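Local atomic coordinates of telomerase reverse transcriptase (PDB entry 6ZD1), a protein that probably elongates telomeres as a reverse transcriptase, copying a template within the telomerase RNA to add simple sequence repeats to chromosome ends. Residues 225-237 with 246-258. Sequence-based numbering, arbitrary orientation.
Sequences SKGQFTNGKIKLI and ICVPLKQSLYSFN
Lys235 and Ile246 join through backbone hydrogen bonds, Lys235 N to Ile246 O at 2.6 Å and Ile246 N to Lys235 O at 2.9 Å. Lys233 and Val248 repeat the pattern two residues along, the nearly straight hydrogen bond from Val248 N to Lys233 O measuring 2.8 Å.

The side chain of Lys235 rises on the face shared with Lys233, Ile246 and Val248. Its CB sits against Ile246 O and lies 3.9 Å from CG2 of Val248, the diagonal neighbour, itself paired with Lys233; CG stands farther off, and CD returns to the same methyl at 4.0 Å. The chain then bends at chi3 (93°) and chi4. A lysine suits this partly exposed face because its methylenes pack against a branched neighbour while its charged end turns away from the valine. On the same face, CD1 of Ile237 touches CG1 of Ile246 at 3.7 Å.

These strands form an antiparallel beta hairpin at the margin of a mixed five-stranded sheet within the reverse transcriptase region, strand 443-446 flanking 231-237 on its other side. Ile234 and Cys247 occupy the opposite face, both touching Cys444. With SG anti to the backbone N (chi1 -153°), Cys247 brings its sulfur within 3.6 Å of Gly232 CA, possible because glycine lacks a side chain. Pro249 faces Gly232 in a non-hydrogen-bonded pair, where a proline's missing N-H costs nothing.

Past Pro249, Leu250 N makes a hydrogen bond to Asn231 O. From the strand, Lys233 reaches Phe257 of helix 254-258, the side chains crossing at about a right angle with Lys233 NZ 4.1 Å from Phe257 CE1, oblique to the ring.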
loop_
_atom_site.group_PDB
_atom_site.type_symbol
_atom_site.label_atom_id
_atom_site.label_comp_id
_atom_site.label_asym_id
_atom_site.label_seq_id
_atom_site.Cartn_x
_atom_site.Cartn_y
_atom_site.Cartn_z
ATOM N N SER A 225 11.518 21.245 -21.953
ATOM C CA SER A 225 11.775 20.012 -22.684
ATOM C C SER A 225 12.132 18.882 -21.730
ATOM O O SER A 225 11.813 17.718 -21.997
ATOM C CB SER A 225 12.884 20.227 -23.715
ATOM O OG SER A 225 14.086 20.660 -23.104
ATOM N N LYS A 226 12.790 19.205 -20.614
ATOM C CA LYS A 226 13.038 18.248 -19.536
ATOM C C LYS A 226 11.746 18.074 -18.739
ATOM O O LYS A 226 11.529 18.685 -17.689
ATOM C CB LYS A 226 14.179 18.721 -18.644
ATOM C CG LYS A 226 15.494 18.953 -19.366
ATOM C CD LYS A 226 16.547 19.478 -18.403
ATOM C CE LYS A 226 17.879 19.694 -19.099
ATOM N NZ LYS A 226 18.903 20.227 -18.159
ATOM N N GLY A 227 10.872 17.220 -19.261
ATOM C CA GLY A 227 9.646 16.858 -18.579
ATOM C C GLY A 227 9.479 15.354 -18.564
ATOM O O GLY A 227 8.404 14.831 -18.255
ATOM N N GLN A 228 10.565 14.657 -18.903
ATOM C CA GLN A 228 10.516 13.209 -19.081
ATOM C C GLN A 228 10.108 12.496 -17.796
ATOM O O GLN A 228 9.365 11.509 -17.836
ATOM C CB GLN A 228 11.873 12.709 -19.577
ATOM C CG GLN A 228 12.308 13.343 -20.893
ATOM C CD GLN A 228 13.771 13.099 -21.213
ATOM O OE1 GLN A 228 14.599 12.943 -20.315
ATOM N NE2 GLN A 228 14.096 13.065 -22.501
ATOM N N PHE A 229 10.581 12.981 -16.647
ATOM C CA PHE A 229 10.403 12.279 -15.380
ATOM C C PHE A 229 9.623 13.103 -14.363
ATOM O O PHE A 229 9.700 12.833 -13.161
ATOM C CB PHE A 229 11.764 11.884 -14.809
ATOM C CG PHE A 229 12.633 11.149 -15.785
ATOM C CD1 PHE A 229 12.134 10.069 -16.495
ATOM C CD2 PHE A 229 13.942 11.548 -16.009
ATOM C CE1 PHE A 229 12.925 9.391 -17.399
ATOM C CE2 PHE A 229 14.741 10.875 -16.911
ATOM C CZ PHE A 229 14.231 9.794 -17.608
ATOM N N THR A 230 8.862 14.095 -14.821
ATOM C CA THR A 230 8.045 14.916 -13.939
ATOM C C THR A 230 6.567 14.860 -14.296
ATOM O O THR A 230 5.776 15.634 -13.741
ATOM C CB THR A 230 8.533 16.367 -13.961
ATOM O OG1 THR A 230 8.652 16.815 -15.318
ATOM C CG2 THR A 230 9.885 16.479 -13.269
ATOM N N ASN A 231 6.173 13.974 -15.204
ATOM C CA ASN A 231 4.780 13.820 -15.588
ATOM C C ASN A 231 4.138 12.697 -14.786
ATOM O O ASN A 231 4.798 11.731 -14.396
ATOM C CB ASN A 231 4.645 13.530 -17.085
ATOM C CG ASN A 231 5.198 14.647 -17.949
ATOM O OD1 ASN A 231 5.798 14.398 -18.992
ATOM N ND2 ASN A 231 5.003 15.887 -17.515
ATOM N N GLY A 232 2.841 12.841 -14.539
ATOM C CA GLY A 232 2.090 11.813 -13.844
ATOM C C GLY A 232 0.658 11.791 -14.326
ATOM O O GLY A 232 0.157 12.766 -14.895
ATOM N N LYS A 233 0.002 10.656 -14.104
ATOM C CA LYS A 233 -1.408 10.496 -14.420
ATOM C C LYS A 233 -2.207 10.431 -13.126
ATOM O O LYS A 233 -1.779 9.805 -12.149
ATOM C CB LYS A 233 -1.658 9.243 -15.268
ATOM C CG LYS A 233 -3.048 9.199 -15.895
ATOM C CD LYS A 233 -3.058 8.413 -17.201
ATOM C CE LYS A 233 -2.692 6.953 -16.984
ATOM N NZ LYS A 233 -2.718 6.178 -18.258
ATOM N N ILE A 234 -3.355 11.094 -13.121
ATOM C CA ILE A 234 -4.162 11.227 -11.917
ATOM C C ILE A 234 -4.886 9.919 -11.624
ATOM O O ILE A 234 -5.576 9.364 -12.488
ATOM C CB ILE A 234 -5.158 12.385 -12.059
ATOM C CG1 ILE A 234 -4.411 13.696 -12.271
ATOM C CG2 ILE A 234 -6.045 12.474 -10.831
ATOM C CD1 ILE A 234 -5.327 14.882 -12.364
ATOM N N LYS A 235 -4.738 9.434 -10.394
ATOM C CA LYS A 235 -5.470 8.287 -9.877
ATOM C C LYS A 235 -6.346 8.750 -8.720
ATOM O O LYS A 235 -5.908 9.543 -7.881
ATOM C CB LYS A 235 -4.514 7.180 -9.416
ATOM C CG LYS A 235 -5.114 5.787 -9.446
ATOM C CD LYS A 235 -4.060 4.722 -9.181
ATOM C CE LYS A 235 -3.989 4.360 -7.706
ATOM N NZ LYS A 235 -5.215 3.636 -7.255
ATOM N N LEU A 236 -7.589 8.276 -8.687
ATOM C CA LEU A 236 -8.560 8.687 -7.683
ATOM C C LEU A 236 -8.884 7.529 -6.746
ATOM O O LEU A 236 -8.904 6.366 -7.161
ATOM C CB LEU A 236 -9.840 9.209 -8.335
ATOM C CG LEU A 236 -9.666 10.499 -9.137
ATOM C CD1 LEU A 236 -10.986 10.945 -9.743
ATOM C CD2 LEU A 236 -9.074 11.597 -8.267
ATOM N N ILE A 237 -9.104 7.860 -5.474
ATOM C CA ILE A 237 -9.387 6.896 -4.409
ATOM C C ILE A 237 -10.592 7.391 -3.615
ATOM O O ILE A 237 -10.618 8.558 -3.209
ATOM C CB ILE A 237 -8.169 6.698 -3.493
ATOM C CG1 ILE A 237 -6.995 6.160 -4.302
ATOM C CG2 ILE A 237 -8.491 5.748 -2.352
ATOM C CD1 ILE A 237 -5.691 6.218 -3.566
ATOM N N ILE A 246 -4.199 11.234 -6.311
ATOM C CA ILE A 246 -2.853 10.685 -6.364
ATOM C C ILE A 246 -2.336 10.855 -7.784
ATOM O O ILE A 246 -3.089 10.690 -8.751
ATOM C CB ILE A 246 -2.824 9.201 -5.942
ATOM C CG1 ILE A 246 -3.477 9.029 -4.569
ATOM C CG2 ILE A 246 -1.396 8.673 -5.921
ATOM C CD1 ILE A 246 -2.852 9.887 -3.492
ATOM N N CYS A 247 -1.062 11.199 -7.907
ATOM C CA CYS A 247 -0.408 11.335 -9.199
ATOM C C CYS A 247 0.590 10.196 -9.344
ATOM O O CYS A 247 1.530 10.083 -8.550
ATOM C CB CYS A 247 0.282 12.691 -9.324
ATOM S SG CYS A 247 0.447 13.286 -11.018
ATOM N N VAL A 248 0.370 9.343 -10.340
ATOM C CA VAL A 248 1.210 8.176 -10.590
ATOM C C VAL A 248 2.225 8.551 -11.675
ATOM O O VAL A 248 1.815 8.892 -12.789
ATOM C CB VAL A 248 0.378 6.961 -11.025
ATOM C CG1 VAL A 248 1.272 5.743 -11.193
ATOM C CG2 VAL A 248 -0.735 6.689 -10.018
ATOM N N PRO A 249 3.524 8.497 -11.384
ATOM C CA PRO A 249 4.516 8.952 -12.373
ATOM C C PRO A 249 4.452 8.144 -13.661
ATOM O O PRO A 249 4.466 6.911 -13.647
ATOM C CB PRO A 249 5.851 8.745 -11.646
ATOM C CG PRO A 249 5.501 8.761 -10.194
ATOM C CD PRO A 249 4.145 8.129 -10.105
ATOM N N LEU A 250 4.372 8.857 -14.781
ATOM C CA LEU A 250 4.453 8.231 -16.093
ATOM C C LEU A 250 5.893 7.850 -16.399
ATOM O O LEU A 250 6.810 8.658 -16.229
ATOM C CB LEU A 250 3.926 9.172 -17.177
ATOM C CG LEU A 250 2.418 9.199 -17.409
ATOM C CD1 LEU A 250 2.093 10.114 -18.576
ATOM C CD2 LEU A 250 1.889 7.793 -17.657
ATOM N N LYS A 251 6.087 6.624 -16.869
ATOM C CA LYS A 251 7.409 6.178 -17.279
ATOM C C LYS A 251 7.748 6.606 -18.700
ATOM O O LYS A 251 8.722 6.105 -19.269
ATOM C CB LYS A 251 7.507 4.657 -17.152
ATOM C CG LYS A 251 6.829 4.088 -15.910
ATOM C CD LYS A 251 7.410 4.666 -14.632
ATOM C CE LYS A 251 6.786 4.029 -13.400
ATOM N NZ LYS A 251 7.059 2.566 -13.328
ATOM N N GLN A 252 6.965 7.512 -19.281
ATOM C CA GLN A 252 7.178 7.995 -20.637
ATOM C C GLN A 252 7.212 9.515 -20.652
ATOM O O GLN A 252 6.833 10.185 -19.686
ATOM C CB GLN A 252 6.076 7.522 -21.592
ATOM C CG GLN A 252 5.661 6.088 -21.432
ATOM C CD GLN A 252 4.418 5.781 -22.230
ATOM O OE1 GLN A 252 4.464 5.673 -23.454
ATOM N NE2 GLN A 252 3.292 5.656 -21.541
ATOM N N SER A 253 7.659 10.054 -21.780
ATOM C CA SER A 253 7.432 11.456 -22.077
ATOM C C SER A 253 6.033 11.630 -22.664
ATOM O O SER A 253 5.335 10.662 -22.977
ATOM C CB SER A 253 8.493 11.978 -23.045
ATOM O OG SER A 253 8.427 11.302 -24.289
ATOM N N LEU A 254 5.616 12.888 -22.810
ATOM C CA LEU A 254 4.302 13.145 -23.388
ATOM C C LEU A 254 4.254 12.710 -24.848
ATOM O O LEU A 254 3.250 12.148 -25.301
ATOM C CB LEU A 254 3.941 14.624 -23.246
ATOM C CG LEU A 254 2.548 15.018 -23.750
ATOM C CD1 LEU A 254 1.461 14.249 -23.012
ATOM C CD2 LEU A 254 2.326 16.519 -23.630
ATOM N N TYR A 255 5.340 12.943 -25.594
ATOM C CA TYR A 255 5.398 12.516 -26.989
ATOM C C TYR A 255 5.214 11.009 -27.110
ATOM O O TYR A 255 4.439 10.529 -27.946
ATOM C CB TYR A 255 6.729 12.944 -27.610
ATOM C CG TYR A 255 6.860 12.622 -29.084
ATOM C CD1 TYR A 255 8.105 12.373 -29.650
ATOM C CD2 TYR A 255 5.744 12.584 -29.913
ATOM C CE1 TYR A 255 8.232 12.082 -30.996
ATOM C CE2 TYR A 255 5.862 12.295 -31.259
ATOM C CZ TYR A 255 7.107 12.045 -31.796
ATOM O OH TYR A 255 7.232 11.757 -33.137
ATOM N N SER A 256 5.926 10.244 -26.278
ATOM C CA SER A 256 5.793 8.792 -26.301
ATOM C C SER A 256 4.415 8.348 -25.832
ATOM O O SER A 256 3.898 7.328 -26.304
ATOM C CB SER A 256 6.879 8.155 -25.435
ATOM O OG SER A 256 6.743 6.747 -25.394
ATOM N N PHE A 257 3.813 9.089 -24.900
ATOM C CA PHE A 257 2.491 8.725 -24.407
ATOM C C PHE A 257 1.419 8.962 -25.465
ATOM O O PHE A 257 0.495 8.153 -25.613
ATOM C CB PHE A 257 2.175 9.509 -23.136
ATOM C CG PHE A 257 0.812 9.229 -22.585
ATOM C CD1 PHE A 257 0.561 8.059 -21.890
ATOM C CD2 PHE A 257 -0.221 10.132 -22.766
ATOM C CE1 PHE A 257 -0.693 7.795 -21.386
ATOM C CE2 PHE A 257 -1.476 9.874 -22.263
ATOM C CZ PHE A 257 -1.714 8.705 -21.572
ATOM N N ASN A 258 1.515 10.075 -26.198
ATOM C CA ASN A 258 0.551 10.347 -27.259
ATOM C C ASN A 258 0.714 9.389 -28.432
ATOM O O ASN A 258 -0.279 9.035 -29.080
ATOM C CB ASN A 258 0.686 11.794 -27.737
ATOM C CG ASN A 258 0.154 12.794 -26.727
ATOM O OD1 ASN A 258 -0.761 12.493 -25.961
ATOM N ND2 ASN A 258 0.725 13.996 -26.725
#